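Local atomic coordinates of beta subunit of photoactivated adenylyl cyclase (Beggiatoa sp. PS, PDB entry 5M2A), a protein that probably makes cyclic AMP from ATP under blue light, pairing a flavin-binding BLUF photoreceptor domain with a class III-type adenylyl cyclase catalytic domain. Residues F157-L162 and L245-G250. Numbering follows the deposited sequence.
Sequences FFSDIL and LYTGIG. With MG (magnesium ion), chain G.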
ATOM      1  N   PHE A 157      11.160  -9.837   7.792  1.00 19.24           N
ATOM      2  CA  PHE A 157      10.299 -10.380   8.830  1.00 15.73           C
ATOM      3  C   PHE A 157       8.996 -10.826   8.174  1.00 14.56           C
ATOM      4  O   PHE A 157       8.407 -10.075   7.397  1.00 17.20           O
ATOM      5  CB  PHE A 157      10.084  -9.281   9.898  1.00 13.18           C
ATOM      6  CG  PHE A 157       8.990  -9.565  10.911  1.00 18.96           C
ATOM      7  CD1 PHE A 157       7.646  -9.498  10.560  1.00 16.73           C
ATOM      8  CD2 PHE A 157       9.320  -9.787  12.246  1.00 16.91           C
ATOM      9  CE1 PHE A 157       6.641  -9.726  11.504  1.00 22.31           C
ATOM     10  CE2 PHE A 157       8.309 -10.009  13.206  1.00 16.13           C
ATOM     11  CZ  PHE A 157       6.978  -9.979  12.833  1.00 17.94           C
ATOM     12  N   PHE A 158       8.550 -12.047   8.470  1.00 17.23           N
ATOM     13  CA  PHE A 158       7.212 -12.503   8.096  1.00 17.91           C
ATOM     14  C   PHE A 158       6.587 -13.140   9.322  1.00 17.16           C
ATOM     15  O   PHE A 158       7.220 -13.975   9.969  1.00 14.67           O
ATOM     16  CB  PHE A 158       7.234 -13.540   6.962  1.00 20.52           C
ATOM     17  CG  PHE A 158       7.314 -12.958   5.588  1.00 26.09           C
ATOM     18  CD1 PHE A 158       6.193 -12.428   4.982  1.00 39.44           C
ATOM     19  CD2 PHE A 158       8.502 -12.969   4.883  1.00 29.44           C
ATOM     20  CE1 PHE A 158       6.255 -11.903   3.703  1.00 40.39           C
ATOM     21  CE2 PHE A 158       8.570 -12.445   3.601  1.00 33.26           C
ATOM     22  CZ  PHE A 158       7.446 -11.912   3.013  1.00 35.44           C
ATOM     23  N   SER A 159       5.355 -12.749   9.644  1.00 17.70           N
ATOM     24  CA  SER A 159       4.617 -13.420  10.702  1.00 16.86           C
ATOM     25  C   SER A 159       3.192 -13.647  10.229  1.00 21.30           C
ATOM     26  O   SER A 159       2.635 -12.815   9.516  1.00 25.52           O
ATOM     27  CB  SER A 159       4.625 -12.618  12.001  1.00 16.26           C
ATOM     28  OG  SER A 159       3.943 -11.382  11.867  1.00 18.40           O
ATOM     29  N   ASP A 160       2.598 -14.777  10.611  1.00 17.08           N
ATOM     30  CA  ASP A 160       1.211 -15.016  10.227  1.00 17.41           C
ATOM     31  C   ASP A 160       0.533 -15.872  11.285  1.00 18.46           C
ATOM     32  O   ASP A 160       1.150 -16.291  12.268  1.00 18.78           O
ATOM     33  CB  ASP A 160       1.111 -15.636   8.825  1.00 20.59           C
ATOM     34  CG  ASP A 160       1.450 -17.103   8.785  1.00 35.97           C
ATOM     35  OD1 ASP A 160       1.986 -17.639   9.769  1.00 37.24           O
ATOM     36  OD2 ASP A 160       1.169 -17.725   7.740  1.00 40.87           O
ATOM     37  N   ILE A 161      -0.741 -16.140  11.058  1.00 15.82           N
ATOM     38  CA  ILE A 161      -1.622 -16.683  12.085  1.00 17.92           C
ATOM     39  C   ILE A 161      -1.671 -18.198  11.977  1.00 20.31           C
ATOM     40  O   ILE A 161      -1.931 -18.744  10.897  1.00 20.03           O
ATOM     41  CB  ILE A 161      -3.029 -16.086  11.946  1.00 16.25           C
ATOM     42  CG1 ILE A 161      -2.966 -14.574  12.183  1.00 15.96           C
ATOM     43  CG2 ILE A 161      -3.983 -16.771  12.891  1.00 15.17           C
ATOM     44  CD1 ILE A 161      -4.316 -13.866  12.023  1.00 19.27           C
ATOM     45  N   LEU A 162      -1.454 -18.880  13.106  1.00 17.10           N
ATOM     46  CA  LEU A 162      -1.505 -20.337  13.133  1.00 18.21           C
ATOM     47  C   LEU A 162      -2.918 -20.833  12.864  1.00 21.66           C
ATOM     48  O   LEU A 162      -3.890 -20.302  13.410  1.00 20.92           O
ATOM     49  CB  LEU A 162      -1.037 -20.858  14.497  1.00 23.03           C
ATOM     50  CG  LEU A 162      -1.008 -22.378  14.642  1.00 30.33           C
ATOM     51  CD1 LEU A 162       0.099 -22.956  13.770  1.00 25.90           C
ATOM     52  CD2 LEU A 162      -0.831 -22.780  16.098  1.00 30.51           C
ATOM     53  N   LEU A 245      -5.581 -17.308  19.139  1.00 21.92           N
ATOM     54  CA  LEU A 245      -4.667 -16.600  18.246  1.00 18.00           C
ATOM     55  C   LEU A 245      -3.211 -16.880  18.630  1.00 21.72           C
ATOM     56  O   LEU A 245      -2.748 -16.479  19.709  1.00 19.53           O
ATOM     57  CB  LEU A 245      -4.974 -15.098  18.252  1.00 18.42           C
ATOM     58  CG  LEU A 245      -4.062 -14.143  17.466  1.00 19.08           C
ATOM     59  CD1 LEU A 245      -4.009 -14.493  15.989  1.00 17.96           C
ATOM     60  CD2 LEU A 245      -4.522 -12.686  17.659  1.00 20.28           C
ATOM     61  N   TYR A 246      -2.501 -17.554  17.723  1.00 17.87           N
ATOM     62  CA  TYR A 246      -1.084 -17.863  17.805  1.00 18.47           C
ATOM     63  C   TYR A 246      -0.388 -17.405  16.530  1.00 17.50           C
ATOM     64  O   TYR A 246      -1.006 -17.277  15.468  1.00 17.61           O
ATOM     65  CB  TYR A 246      -0.832 -19.366  17.964  1.00 20.53           C
ATOM     66  CG  TYR A 246      -1.505 -20.004  19.143  1.00 20.52           C
ATOM     67  CD1 TYR A 246      -2.875 -20.226  19.149  1.00 18.18           C
ATOM     68  CD2 TYR A 246      -0.759 -20.437  20.236  1.00 25.17           C
ATOM     69  CE1 TYR A 246      -3.495 -20.831  20.216  1.00 18.79           C
ATOM     70  CE2 TYR A 246      -1.372 -21.048  21.310  1.00 23.74           C
ATOM     71  CZ  TYR A 246      -2.737 -21.236  21.297  1.00 29.63           C
ATOM     72  OH  TYR A 246      -3.337 -21.844  22.371  1.00 28.88           O
ATOM     73  N   THR A 247       0.917 -17.197  16.620  1.00 16.43           N
ATOM     74  CA  THR A 247       1.658 -16.758  15.449  1.00 18.18           C
ATOM     75  C   THR A 247       2.893 -17.627  15.260  1.00 21.31           C
ATOM     76  O   THR A 247       3.358 -18.297  16.185  1.00 20.29           O
ATOM     77  CB  THR A 247       2.046 -15.268  15.565  1.00 17.19           C
ATOM     78  OG1 THR A 247       2.532 -14.789  14.303  1.00 16.60           O
ATOM     79  CG2 THR A 247       3.100 -15.057  16.625  1.00 21.60           C
ATOM     80  N   GLY A 248       3.378 -17.658  14.029  1.00 20.43           N
ATOM     81  CA  GLY A 248       4.708 -18.178  13.718  1.00 15.65           C
ATOM     82  C   GLY A 248       5.448 -17.099  12.996  1.00 17.78           C
ATOM     83  O   GLY A 248       4.851 -16.301  12.256  1.00 17.73           O
ATOM     84  N   ILE A 249       6.761 -17.012  13.209  1.00 16.40           N
ATOM     85  CA  ILE A 249       7.533 -15.903  12.663  1.00 13.96           C
ATOM     86  C   ILE A 249       8.788 -16.445  12.012  1.00 13.80           C
ATOM     87  O   ILE A 249       9.453 -17.315  12.579  1.00 16.08           O
ATOM     88  CB  ILE A 249       7.882 -14.859  13.742  1.00 19.25           C
ATOM     89  CG1 ILE A 249       6.582 -14.350  14.385  1.00 17.29           C
ATOM     90  CG2 ILE A 249       8.678 -13.701  13.142  1.00 15.92           C
ATOM     91  CD1 ILE A 249       6.753 -13.447  15.594  1.00 18.19           C
ATOM     92  N   GLY A 250       9.103 -15.934  10.827  1.00 16.43           N
ATOM     93  CA  GLY A 250      10.367 -16.240  10.164  1.00 13.76           C
ATOM     94  C   GLY A 250      11.156 -14.969   9.920  1.00 16.79           C
ATOM     95  O   GLY A 250      10.581 -13.921   9.615  1.00 17.66           O
TER
HETATM   96 MG    MG G 405      -1.612 -18.520   8.393  1.00 32.82          MG
HETATM   97  O   HOH W   1      -4.022 -18.866  15.655  1.00 18.20           O
HETATM   98  O   HOH W   2      -1.625 -20.657   8.475  1.00 52.58           O
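F158 and G250, and two residues further on D160 and G248, pair as antiparallel hydrogen-bonded partners in the central sheet of the nucleotide cyclase catalytic domain, strand 150-161 running against strand 247-258. G250 N gives F158 O a bond of 2.8 Å. The bonds from D160 N to G248 O and from G248 N to D160 O are longer, each 3.2 Å. D160 O takes a second donor: T247 OG1 lies 2.9 Å from it, above the carbonyl plane, while G248 N comes in nearly along the C=O axis. T247 OG1 stands anti to its own backbone N (chi1 -168°), which swings it across to strand 150-161. An alanine in place of T247 would probably cost D160 O its second donor and the hydroxyl of Y183 one partner.

The face that bears T247 also carries S159 and I249, where S159 CB sits 3.5 Å from I249 CG1; S159 OG turns to Y183 instead. Further along, I249 CG2 approaches the F157 ring obliquely in an off-centre CH-pi contact, 4.2 Å from its centroid. Helices 173-193 and 215-235 cover this side.

Next to I161 and T247, L162 N hydrogen-bonds to Y246 O, and the CB atoms of L162 and Y246 meet at 3.8 Å. A water linking Y246 N to L162 O bridges the backbones there.

On the D160 face, F158 packs on helix 274-285 and D160 OD1 forms a salt bridge with R287. D160, I161 and D204 make up the magnesium site, and D204 also accepts a hydrogen bond from I161 N. The ion is bound by a backbone oxygen here: I161 O coordinates magnesium at 2.5 Å.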